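Local coordinates for protein soluble lytic murein transglycosylase (Escherichia coli, PDB 1QSA) that cleaves the glycosidic bonds between N-acetylmuramic acid and N-acetylglucosamine in periplasmic peptidoglycan, leaving a 1,6-anhydro bond on the muramic acid residue, at residues Thr57-Val62 with Leu92-Glu97; Ser144-Arg147 with Lys151-Pro154; Thr306-Leu311 with Asp319-Trp324; Pro512-Ser515 with Gln519-Asp522. All coordinates share one frame; numbering follows the deposited sequence. Where two conformers were deposited one is given.

Contact 1 of 4, residues Thr57-Val62 with Leu92-Glu97; sequences TVTNFV and LAFSPE
F94 reaches across from the last turn of helix 88-94 and lays the CD1-CE1-CZ side of its ring against V58 and T59 of helix 55-64. The tight part is apolar: V58 CG1 sits 3.6 Å from F94 CE1 and equally near CZ, the two side chains crossing at about a right angle. The ring gets there because its CG stands anti to the backbone N (chi1 172°), which swings it toward the facing helix. At the looser, partly exposed side, T59 OG1 meets the ring edge near its plane, 3.3 Å from F94 CD1. That hydroxyl is hydrogen-bonded to A55 O one turn back, and to a water 2.8 Å from T59 OG1. The same water donates to F94 O at 2.7 Å, so one water bridges T59 to the backbone of F94. Without the ring, as with an alanine here, V58 CG1 is likely to lose its main partner across the contact and the T59 hydroxyl its neighbour. Helix 69-84, which lies between the two in sequence, also packs here: F78 meets F94 edge-to-face and touches V58, while L82 touches F94 in this all-helical superhelix.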
loop_
_atom_site.group_PDB
_atom_site.type_symbol
_atom_site.label_atom_id
_atom_site.label_comp_id
_atom_site.label_asym_id
_atom_site.label_seq_id
_atom_site.Cartn_x
_atom_site.Cartn_y
_atom_site.Cartn_z
ATOM N N THR A 57 4.142 -31.540 20.687
ATOM C CA THR A 57 4.805 -30.393 21.295
ATOM C C THR A 57 4.293 -29.105 20.657
ATOM O O THR A 57 3.993 -28.125 21.345
ATOM C CB THR A 57 6.336 -30.497 21.129
ATOM O OG1 THR A 57 6.808 -31.628 21.865
ATOM C CG2 THR A 57 7.035 -29.237 21.628
ATOM N N VAL A 58 4.147 -29.131 19.337
ATOM C CA VAL A 58 3.680 -27.958 18.601
ATOM C C VAL A 58 2.222 -27.659 18.917
ATOM O O VAL A 58 1.855 -26.512 19.180
ATOM C CB VAL A 58 3.898 -28.134 17.075
ATOM C CG1 VAL A 58 3.433 -26.883 16.322
ATOM C CG2 VAL A 58 5.390 -28.385 16.798
ATOM N N THR A 59 1.389 -28.696 18.874
ATOM C CA THR A 59 -0.029 -28.570 19.193
ATOM C C THR A 59 -0.214 -27.976 20.598
ATOM O O THR A 59 -1.025 -27.070 20.784
ATOM C CB THR A 59 -0.717 -29.954 19.125
ATOM O OG1 THR A 59 -0.684 -30.416 17.770
ATOM C CG2 THR A 59 -2.170 -29.888 19.602
ATOM N N ASN A 60 0.536 -28.486 21.573
ATOM C CA ASN A 60 0.427 -27.993 22.951
ATOM C C ASN A 60 0.792 -26.515 23.044
ATOM O O ASN A 60 0.090 -25.741 23.701
ATOM C CB ASN A 60 1.286 -28.818 23.912
ATOM C CG ASN A 60 0.719 -30.212 24.153
ATOM O OD1 ASN A 60 -0.433 -30.498 23.808
ATOM N ND2 ASN A 60 1.528 -31.086 24.742
ATOM N N PHE A 61 1.839 -26.112 22.328
ATOM C CA PHE A 61 2.265 -24.717 22.346
ATOM C C PHE A 61 1.224 -23.797 21.703
ATOM O O PHE A 61 0.894 -22.736 22.235
ATOM C CB PHE A 61 3.623 -24.546 21.650
ATOM C CG PHE A 61 4.110 -23.127 21.637
ATOM C CD1 PHE A 61 4.599 -22.537 22.803
ATOM C CD2 PHE A 61 4.052 -22.357 20.468
ATOM C CE1 PHE A 61 5.020 -21.207 22.808
ATOM C CE2 PHE A 61 4.469 -21.030 20.470
ATOM C CZ PHE A 61 4.956 -20.457 21.650
ATOM N N VAL A 62 0.702 -24.209 20.557
ATOM C CA VAL A 62 -0.293 -23.414 19.859
ATOM C C VAL A 62 -1.570 -23.272 20.704
ATOM O O VAL A 62 -2.102 -22.169 20.846
ATOM C CB VAL A 62 -0.604 -24.034 18.479
ATOM C CG1 VAL A 62 -1.755 -23.305 17.799
ATOM C CG2 VAL A 62 0.643 -24.007 17.615
ATOM N N LEU A 92 -2.629 -33.860 8.450
ATOM C CA LEU A 92 -4.065 -33.724 8.666
ATOM C C LEU A 92 -4.475 -33.923 10.134
ATOM O O LEU A 92 -5.466 -33.359 10.591
ATOM C CB LEU A 92 -4.839 -34.646 7.710
ATOM C CG LEU A 92 -4.625 -34.291 6.233
ATOM C CD1 LEU A 92 -5.320 -35.300 5.319
ATOM C CD2 LEU A 92 -5.200 -32.895 5.978
ATOM N N ALA A 93 -3.694 -34.693 10.881
ATOM C CA ALA A 93 -3.991 -34.913 12.290
ATOM C C ALA A 93 -3.647 -33.635 13.053
ATOM O O ALA A 93 -4.352 -33.238 13.980
ATOM C CB ALA A 93 -3.173 -36.105 12.826
ATOM N N PHE A 94 -2.597 -32.960 12.601
ATOM C CA PHE A 94 -2.140 -31.725 13.229
ATOM C C PHE A 94 -3.003 -30.527 12.810
ATOM O O PHE A 94 -3.288 -29.631 13.625
ATOM C CB PHE A 94 -0.662 -31.472 12.877
ATOM C CG PHE A 94 -0.162 -30.121 13.324
ATOM C CD1 PHE A 94 0.154 -29.888 14.669
ATOM C CD2 PHE A 94 -0.063 -29.066 12.413
ATOM C CE1 PHE A 94 0.556 -28.614 15.099
ATOM C CE2 PHE A 94 0.339 -27.789 12.833
ATOM C CZ PHE A 94 0.647 -27.564 14.178
ATOM N N SER A 95 -3.429 -30.530 11.546
ATOM C CA SER A 95 -4.246 -29.454 10.985
ATOM C C SER A 95 -5.437 -30.052 10.226
ATOM O O SER A 95 -5.449 -30.085 8.997
ATOM C CB SER A 95 -3.393 -28.592 10.034
ATOM O OG SER A 95 -4.152 -27.533 9.461
ATOM N N PRO A 96 -6.468 -30.526 10.956
ATOM C CA PRO A 96 -7.642 -31.111 10.295
ATOM C C PRO A 96 -8.410 -30.114 9.425
ATOM O O PRO A 96 -9.080 -30.517 8.476
ATOM C CB PRO A 96 -8.485 -31.642 11.462
ATOM C CG PRO A 96 -7.984 -30.894 12.661
ATOM C CD PRO A 96 -6.513 -30.739 12.412
ATOM N N GLU A 97 -8.313 -28.827 9.762
ATOM C CA GLU A 97 -8.973 -27.761 9.006
ATOM C C GLU A 97 -7.962 -27.058 8.098
ATOM O O GLU A 97 -6.765 -27.059 8.370
ATOM C CB GLU A 97 -9.589 -26.714 9.938
ATOM C CG GLU A 97 -10.554 -27.254 10.987
ATOM C CD GLU A 97 -11.583 -28.215 10.423
ATOM O OE1 GLU A 97 -12.128 -27.951 9.326
ATOM O OE2 GLU A 97 -11.847 -29.245 11.089
HETATM O O HOH W 1 -2.845 -29.365 16.287
#

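Contact 2 of 4, residues Ser144-Arg147 with Lys151-Pro154; sequences SVWR and KQDP. With SO4 (sulfate ion), chain M.
Q152 lies across the indole of W146, and these two residues bury most of the surface in this helix-to-loop turn. The glutamine CG stands over the six-membered ring, 3.8 Å from its centroid and 9° off the normal, a CH-pi contact. Beyond it NE2 hangs over the same face, 3.3 Å from W146 CZ3, with the amide plane turned 77° from the indole. An extended chain, CG anti to the backbone N (chi1 -180°), carries the amide back over the helix, where OE1 lies 3.4 Å from R147 CG, against the aliphatic part of that arginine. R147 itself runs out fully extended; its NH2 donates to sulfate O3 at 2.9 Å, its NH1 to Q179 O, and A182 N also binds the sulfate, probably a crystallisation ion. Two waters bridge the segments: one accepts from the side-chain N-H of W146 NE1 at 3.0 Å in the indole plane and donates to K151 O, the other joins the backbone atoms R147 O and Q152 N. Were W146 a leucine, Q152 would probably lose the flat surface under its CG and NE2, and the first water its indole donor. Helix 138-148 thus turns into helix 154-166, whose Y157 touches both R147 and Q152; from helix 118-129, W129 meets the W146 ring edge-to-face and W122 meets it with the planes inclined.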
loop_
_atom_site.group_PDB
_atom_site.type_symbol
_atom_site.label_atom_id
_atom_site.label_comp_id
_atom_site.label_asym_id
_atom_site.label_seq_id
_atom_site.Cartn_x
_atom_site.Cartn_y
_atom_site.Cartn_z
ATOM N N SER A 144 -0.241 -30.838 -10.345
ATOM C CA SER A 144 0.188 -31.963 -11.179
ATOM C C SER A 144 -0.716 -33.182 -10.994
ATOM O O SER A 144 -1.215 -33.735 -11.978
ATOM C CB SER A 144 1.638 -32.333 -10.866
ATOM O OG SER A 144 2.084 -33.350 -11.740
ATOM N N VAL A 145 -0.949 -33.603 -9.749
ATOM C CA VAL A 145 -1.813 -34.772 -9.522
ATOM C C VAL A 145 -3.266 -34.475 -9.879
ATOM O O VAL A 145 -3.994 -35.361 -10.352
ATOM C CB VAL A 145 -1.695 -35.365 -8.070
ATOM C CG1 VAL A 145 -0.271 -35.867 -7.821
ATOM C CG2 VAL A 145 -2.110 -34.350 -7.005
ATOM N N TRP A 146 -3.680 -33.219 -9.696
ATOM C CA TRP A 146 -5.037 -32.792 -10.017
ATOM C C TRP A 146 -5.269 -32.993 -11.509
ATOM O O TRP A 146 -6.265 -33.599 -11.915
ATOM C CB TRP A 146 -5.233 -31.321 -9.633
ATOM C CG TRP A 146 -6.548 -30.705 -10.026
ATOM C CD1 TRP A 146 -7.782 -31.305 -10.055
ATOM C CD2 TRP A 146 -6.757 -29.344 -10.426
ATOM N NE1 TRP A 146 -8.741 -30.398 -10.443
ATOM C CE2 TRP A 146 -8.139 -29.188 -10.677
ATOM C CE3 TRP A 146 -5.906 -28.240 -10.591
ATOM C CZ2 TRP A 146 -8.694 -27.967 -11.082
ATOM C CZ3 TRP A 146 -6.457 -27.030 -10.994
ATOM C CH2 TRP A 146 -7.842 -26.905 -11.233
ATOM N N ARG A 147 -4.332 -32.517 -12.321
ATOM C CA ARG A 147 -4.442 -32.675 -13.763
ATOM C C ARG A 147 -4.352 -34.161 -14.160
ATOM O O ARG A 147 -5.093 -34.623 -15.022
ATOM C CB ARG A 147 -3.353 -31.866 -14.478
ATOM C CG ARG A 147 -3.398 -31.983 -16.000
ATOM C CD ARG A 147 -2.380 -31.058 -16.650
ATOM N NE ARG A 147 -2.428 -31.150 -18.111
ATOM C CZ ARG A 147 -1.733 -30.374 -18.936
ATOM N NH1 ARG A 147 -0.937 -29.417 -18.466
ATOM N NH2 ARG A 147 -1.843 -30.548 -20.250
ATOM N N LYS A 151 -9.684 -34.886 -13.598
ATOM C CA LYS A 151 -10.742 -34.044 -13.046
ATOM C C LYS A 151 -10.540 -32.546 -13.240
ATOM O O LYS A 151 -11.368 -31.751 -12.796
ATOM C CB LYS A 151 -10.949 -34.342 -11.556
ATOM C CG LYS A 151 -11.310 -35.803 -11.218
ATOM C CD LYS A 151 -12.567 -36.266 -11.925
ATOM C CE LYS A 151 -13.142 -37.520 -11.250
ATOM N NZ LYS A 151 -12.118 -38.584 -11.095
ATOM N N GLN A 152 -9.436 -32.158 -13.867
ATOM C CA GLN A 152 -9.182 -30.740 -14.119
ATOM C C GLN A 152 -9.895 -30.319 -15.407
ATOM O O GLN A 152 -9.510 -30.744 -16.494
ATOM C CB GLN A 152 -7.681 -30.469 -14.246
ATOM C CG GLN A 152 -7.336 -28.999 -14.508
ATOM C CD GLN A 152 -5.862 -28.795 -14.779
ATOM O OE1 GLN A 152 -5.337 -29.257 -15.793
ATOM N NE2 GLN A 152 -5.179 -28.109 -13.865
ATOM N N ASP A 153 -10.935 -29.503 -15.264
ATOM C CA ASP A 153 -11.719 -28.987 -16.397
ATOM C C ASP A 153 -10.765 -28.185 -17.291
ATOM O O ASP A 153 -10.087 -27.273 -16.810
ATOM C CB ASP A 153 -12.834 -28.071 -15.855
ATOM C CG ASP A 153 -13.777 -27.529 -16.946
ATOM O OD1 ASP A 153 -13.516 -27.697 -18.155
ATOM O OD2 ASP A 153 -14.802 -26.920 -16.569
ATOM N N PRO A 154 -10.661 -28.544 -18.588
ATOM C CA PRO A 154 -9.755 -27.787 -19.465
ATOM C C PRO A 154 -10.100 -26.291 -19.496
ATOM O O PRO A 154 -9.217 -25.449 -19.682
ATOM C CB PRO A 154 -9.919 -28.474 -20.831
ATOM C CG PRO A 154 -11.267 -29.152 -20.739
ATOM C CD PRO A 154 -11.320 -29.641 -19.320
HETATM S S SO4 M . -3.753 -33.525 -22.157
HETATM O O1 SO4 M . -5.151 -33.051 -22.156
HETATM O O2 SO4 M . -3.050 -32.998 -23.342
HETATM O O3 SO4 M . -3.071 -33.074 -20.925
HETATM O O4 SO4 M . -3.734 -35.003 -22.207
HETATM O O HOH W 2 -11.769 -30.224 -10.392
HETATM O O HOH W 3 -7.561 -33.415 -15.679
#

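Contact 3 of 4, residues Thr306-Leu311 with Asp319-Trp324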
loop_
_atom_site.group_PDB
_atom_site.type_symbol
_atom_site.label_atom_id
_atom_site.label_comp_id
_atom_site.label_asym_id
_atom_site.label_seq_id
_atom_site.Cartn_x
_atom_site.Cartn_y
_atom_site.Cartn_z
ATOM N N THR A 306 -16.102 21.829 -19.691
ATOM C CA THR A 306 -16.525 20.734 -20.556
ATOM C C THR A 306 -16.356 19.348 -19.936
ATOM O O THR A 306 -17.296 18.551 -19.888
ATOM C CB THR A 306 -15.742 20.749 -21.882
ATOM O OG1 THR A 306 -16.045 21.952 -22.596
ATOM C CG2 THR A 306 -16.092 19.524 -22.750
ATOM N N TRP A 307 -15.148 19.069 -19.461
ATOM C CA TRP A 307 -14.838 17.766 -18.890
ATOM C C TRP A 307 -15.431 17.456 -17.508
ATOM O O TRP A 307 -15.797 16.316 -17.239
ATOM C CB TRP A 307 -13.328 17.522 -18.979
ATOM C CG TRP A 307 -12.879 17.460 -20.422
ATOM C CD1 TRP A 307 -12.154 18.402 -21.094
ATOM C CD2 TRP A 307 -13.193 16.435 -21.382
ATOM N NE1 TRP A 307 -12.002 18.033 -22.412
ATOM C CE2 TRP A 307 -12.629 16.831 -22.616
ATOM C CE3 TRP A 307 -13.898 15.221 -21.318
ATOM C CZ2 TRP A 307 -12.746 16.058 -23.777
ATOM C CZ3 TRP A 307 -14.015 14.452 -22.470
ATOM C CH2 TRP A 307 -13.441 14.874 -23.685
ATOM N N LEU A 308 -15.562 18.462 -16.645
ATOM C CA LEU A 308 -16.165 18.231 -15.327
ATOM C C LEU A 308 -17.617 17.791 -15.529
ATOM O O LEU A 308 -18.137 16.952 -14.788
ATOM C CB LEU A 308 -16.157 19.506 -14.491
ATOM C CG LEU A 308 -15.428 19.607 -13.144
ATOM C CD1 LEU A 308 -16.404 20.095 -12.102
ATOM C CD2 LEU A 308 -14.762 18.304 -12.710
ATOM N N ALA A 309 -18.263 18.360 -16.547
ATOM C CA ALA A 309 -19.651 18.030 -16.854
ATOM C C ALA A 309 -19.817 16.623 -17.431
ATOM O O ALA A 309 -20.915 16.061 -17.376
ATOM C CB ALA A 309 -20.243 19.082 -17.816
ATOM N N ARG A 310 -18.746 16.056 -17.993
ATOM C CA ARG A 310 -18.804 14.706 -18.566
ATOM C C ARG A 310 -18.693 13.607 -17.505
ATOM O O ARG A 310 -18.930 12.432 -17.791
ATOM C CB ARG A 310 -17.705 14.492 -19.619
ATOM C CG ARG A 310 -17.740 15.462 -20.789
ATOM C CD ARG A 310 -18.995 15.296 -21.606
ATOM N NE ARG A 310 -19.066 13.987 -22.256
ATOM C CZ ARG A 310 -20.054 13.619 -23.066
ATOM N NH1 ARG A 310 -21.052 14.457 -23.321
ATOM N NH2 ARG A 310 -20.051 12.413 -23.622
ATOM N N LEU A 311 -18.299 13.982 -16.292
ATOM C CA LEU A 311 -18.188 13.009 -15.204
ATOM C C LEU A 311 -19.561 12.467 -14.838
ATOM O O LEU A 311 -20.557 13.196 -14.897
ATOM C CB LEU A 311 -17.611 13.669 -13.956
ATOM C CG LEU A 311 -16.124 14.019 -13.989
ATOM C CD1 LEU A 311 -15.796 14.937 -12.834
ATOM C CD2 LEU A 311 -15.314 12.732 -13.933
ATOM N N ASP A 319 -14.892 15.162 -3.207
ATOM C CA ASP A 319 -14.421 16.452 -2.696
ATOM C C ASP A 319 -13.804 17.320 -3.785
ATOM O O ASP A 319 -14.167 18.485 -3.936
ATOM C CB ASP A 319 -13.324 16.257 -1.643
ATOM C CG ASP A 319 -13.863 15.847 -0.293
ATOM O OD1 ASP A 319 -15.091 15.657 -0.142
ATOM O OD2 ASP A 319 -13.030 15.726 0.629
ATOM N N GLU A 320 -12.828 16.761 -4.494
ATOM C CA GLU A 320 -12.143 17.505 -5.543
ATOM C C GLU A 320 -13.060 18.092 -6.610
ATOM O O GLU A 320 -12.916 19.264 -6.974
ATOM C CB GLU A 320 -11.038 16.664 -6.209
ATOM C CG GLU A 320 -11.496 15.354 -6.875
ATOM C CD GLU A 320 -11.307 14.144 -5.999
ATOM O OE1 GLU A 320 -11.496 14.252 -4.769
ATOM O OE2 GLU A 320 -11.013 13.058 -6.544
ATOM N N TRP A 321 -14.032 17.307 -7.073
ATOM C CA TRP A 321 -14.914 17.783 -8.130
ATOM C C TRP A 321 -15.942 18.787 -7.628
ATOM O O TRP A 321 -16.404 19.638 -8.392
ATOM C CB TRP A 321 -15.525 16.619 -8.902
ATOM C CG TRP A 321 -14.483 15.627 -9.393
ATOM C CD1 TRP A 321 -14.619 14.273 -9.436
ATOM C CD2 TRP A 321 -13.138 15.909 -9.854
ATOM N NE1 TRP A 321 -13.453 13.687 -9.883
ATOM C CE2 TRP A 321 -12.529 14.666 -10.150
ATOM C CE3 TRP A 321 -12.389 17.087 -10.034
ATOM C CZ2 TRP A 321 -11.203 14.558 -10.615
ATOM C CZ3 TRP A 321 -11.065 16.980 -10.496
ATOM C CH2 TRP A 321 -10.490 15.720 -10.781
ATOM N N ARG A 322 -16.304 18.690 -6.350
ATOM C CA ARG A 322 -17.210 19.674 -5.769
ATOM C C ARG A 322 -16.453 21.010 -5.675
ATOM O O ARG A 322 -16.990 22.069 -6.030
ATOM C CB ARG A 322 -17.687 19.230 -4.389
ATOM C CG ARG A 322 -18.648 18.054 -4.456
ATOM C CD ARG A 322 -18.950 17.510 -3.080
ATOM N NE ARG A 322 -19.727 18.446 -2.274
ATOM C CZ ARG A 322 -19.754 18.446 -0.944
ATOM N NH1 ARG A 322 -19.026 17.578 -0.254
ATOM N NH2 ARG A 322 -20.494 19.338 -0.298
ATOM N N TYR A 323 -15.184 20.962 -5.256
ATOM C CA TYR A 323 -14.402 22.194 -5.165
ATOM C C TYR A 323 -14.235 22.823 -6.543
ATOM O O TYR A 323 -14.420 24.029 -6.692
ATOM C CB TYR A 323 -12.999 21.966 -4.564
ATOM C CG TYR A 323 -12.167 23.248 -4.604
ATOM C CD1 TYR A 323 -12.323 24.240 -3.630
ATOM C CD2 TYR A 323 -11.285 23.499 -5.663
ATOM C CE1 TYR A 323 -11.630 25.457 -3.717
ATOM C CE2 TYR A 323 -10.593 24.700 -5.757
ATOM C CZ TYR A 323 -10.769 25.672 -4.787
ATOM O OH TYR A 323 -10.090 26.853 -4.881
ATOM N N TRP A 324 -13.893 22.021 -7.548
ATOM C CA TRP A 324 -13.683 22.599 -8.882
ATOM C C TRP A 324 -14.975 23.094 -9.523
ATOM O O TRP A 324 -14.953 24.022 -10.340
ATOM C CB TRP A 324 -12.842 21.678 -9.770
ATOM C CG TRP A 324 -11.392 21.682 -9.306
ATOM C CD1 TRP A 324 -10.737 20.676 -8.636
ATOM C CD2 TRP A 324 -10.470 22.782 -9.368
ATOM N NE1 TRP A 324 -9.479 21.092 -8.263
ATOM C CE2 TRP A 324 -9.284 22.377 -8.697
ATOM C CE3 TRP A 324 -10.532 24.075 -9.920
ATOM C CZ2 TRP A 324 -8.172 23.214 -8.559
ATOM C CZ3 TRP A 324 -9.417 24.914 -9.784
ATOM C CH2 TRP A 324 -8.251 24.475 -9.105
#
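L308 of helix 301-310 and L311, which follows it in the loop, press their methyl groups on W321 in the first turns of helix 319-331. L311 comes in at about a right angle to the indole: its CD1 stands over the five-membered ring, 3.8 Å from the centroid and 15° off the normal, a CH-pi contact. Its CG is anti to the carbonyl carbon (chi1 -73°), which brings CD1 over the indole. On the opposite face of W321 the CG of E320 lies 3.4 Å above the plane, over the ring centre, so the indole is sandwiched between a leucine methyl and its own neighbour's methylene. L308 approaches obliquely, CD2 being 3.8 Å from W321 CE3 at the benzene part, while CD1 turns to the backbone, 3.7 Å from W321 O. As modelled, L308 lies away from the staggered positions in chi1 (-120°) and also in chi2. The two helices belong to the run of paired antiparallel helices that builds the alpha-superhelix of Slt70, and the seven residues between the two segments contain no helix. Rotation of the W321 ring is further fixed by NE1, which is hydrogen-bonded to E289 of helix 285-298; V292 of that helix touches the same indole. The backbone of W324 completes the contact, its carbonyl carbon lying 4.2 Å from L308 CD1, while its indole turns to L296 and gives its NE1 proton to Y352 OH.

Contact 4 of 4, residues Pro512-Ser515 with Gln519-Asp522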
loop_
_atom_site.group_PDB
_atom_site.type_symbol
_atom_site.label_atom_id
_atom_site.label_comp_id
_atom_site.label_asym_id
_atom_site.label_seq_id
_atom_site.Cartn_x
_atom_site.Cartn_y
_atom_site.Cartn_z
ATOM N N PRO A 512 28.422 13.205 9.573
ATOM C CA PRO A 512 29.313 12.184 10.125
ATOM C C PRO A 512 28.589 10.984 10.749
ATOM O O PRO A 512 27.404 11.064 11.082
ATOM C CB PRO A 512 30.058 12.954 11.216
ATOM C CG PRO A 512 28.995 13.850 11.771
ATOM C CD PRO A 512 28.167 14.280 10.555
ATOM N N GLY A 513 29.320 9.881 10.880
ATOM C CA GLY A 513 28.804 8.694 11.543
ATOM C C GLY A 513 27.904 7.680 10.884
ATOM O O GLY A 513 27.475 6.740 11.556
ATOM N N TYR A 514 27.649 7.825 9.592
ATOM C CA TYR A 514 26.783 6.892 8.884
ATOM C C TYR A 514 27.568 5.873 8.046
ATOM O O TYR A 514 28.279 6.240 7.112
ATOM C CB TYR A 514 25.805 7.670 7.989
ATOM C CG TYR A 514 24.798 6.788 7.284
ATOM C CD1 TYR A 514 23.737 6.210 7.990
ATOM C CD2 TYR A 514 24.896 6.529 5.914
ATOM C CE1 TYR A 514 22.802 5.403 7.350
ATOM C CE2 TYR A 514 23.962 5.713 5.265
ATOM C CZ TYR A 514 22.920 5.158 5.994
ATOM O OH TYR A 514 21.982 4.368 5.367
ATOM N N SER A 515 27.382 4.591 8.343
ATOM C CA SER A 515 28.077 3.535 7.606
ATOM C C SER A 515 27.211 2.366 7.122
ATOM O O SER A 515 27.662 1.580 6.290
ATOM C CB SER A 515 29.247 2.992 8.441
ATOM O OG SER A 515 28.796 2.451 9.672
ATOM N N GLN A 519 21.278 1.532 10.299
ATOM C CA GLN A 519 21.234 2.658 11.226
ATOM C C GLN A 519 19.971 3.504 10.998
ATOM O O GLN A 519 19.586 4.298 11.860
ATOM C CB GLN A 519 22.461 3.544 11.051
ATOM C CG GLN A 519 23.773 2.891 11.462
ATOM C CD GLN A 519 24.941 3.779 11.119
ATOM O OE1 GLN A 519 25.610 3.559 10.122
ATOM N NE2 GLN A 519 25.147 4.829 11.902
ATOM N N LEU A 520 19.340 3.329 9.842
ATOM C CA LEU A 520 18.127 4.078 9.506
ATOM C C LEU A 520 16.954 3.679 10.415
ATOM O O LEU A 520 15.949 4.382 10.488
ATOM C CB LEU A 520 17.774 3.904 8.019
ATOM C CG LEU A 520 18.832 4.459 7.053
ATOM C CD1 LEU A 520 18.434 4.159 5.608
ATOM C CD2 LEU A 520 18.961 5.988 7.268
ATOM N N LEU A 521 17.094 2.561 11.129
ATOM C CA LEU A 521 16.055 2.128 12.052
ATOM C C LEU A 521 16.140 2.830 13.410
ATOM O O LEU A 521 15.273 2.642 14.265
ATOM C CB LEU A 521 16.076 0.605 12.220
ATOM C CG LEU A 521 15.858 -0.190 10.932
ATOM C CD1 LEU A 521 15.816 -1.678 11.268
ATOM C CD2 LEU A 521 14.580 0.227 10.233
ATOM N N ASP A 522 17.201 3.608 13.620
ATOM C CA ASP A 522 17.365 4.380 14.846
ATOM C C ASP A 522 16.644 5.724 14.628
ATOM O O ASP A 522 16.986 6.465 13.708
ATOM C CB ASP A 522 18.852 4.634 15.113
ATOM C CG ASP A 522 19.073 5.610 16.243
ATOM O OD1 ASP A 522 18.629 5.302 17.370
ATOM O OD2 ASP A 522 19.658 6.698 16.002
#
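Q519 spans the gap to G513, Y514 and S515 with a nearly extended side chain whose amide is held at both ends. Its CB, the first atom out, lies 4.2 Å from Y514 CE1. CG leaves anti to the carbonyl carbon (chi1 -67°), and the chain runs straight on from there, delivering Q519 CD between two backbone groups, 3.8 Å from S515 N and 3.9 Å from G513 O. At the tip the branches part. NE2 donates to G513 O at 3.0 Å, almost straight at 170°, with the acceptor in the amide plane of Q519. OE1 accepts from S515 N at 2.7 Å, the donor lying in the carbonyl plane, and takes a second backbone N-H from S516. One side-chain amide thus bonds the backbone at G513 O and S515 N and probably holds the 512-515 loop against the 3-10 segment; the positive phi at G513 favours glycine. The ring of Y514 is tilted only 26° from the Q519 amide, and its OH end meets L520, 3.6 Å from L520 CD1. Both segments belong to the Slt-type domain, in the loop between helix 499-509 and helix 523-540; Y514 and L520 both touch A502 of the first and I529 of the second, so the loop is tied down over the two helices.

The four contacts follow in series along the chain. Contacts 1 and 3 join helices 55-64 with 88-94 and 301-310 with 319-331; contact 2 packs the end of helix 138-148 on the loop leading to helix 154-166. Contacts 1 and 2 are nearest, centres about 30 Å apart; contacts 1 and 3, centres about 57 Å apart, lie on opposite sides of the chain's centre. Contact 4 stands in the Slt-type domain, its centre about 43 Å from that of contact 1, with the side chain of L520 about 12 Å from that of the predicted active-site E478. Contacts 1 to 3 thus lie in the large alpha-superhelix, contact 4 in the domain that probably carries catalysis.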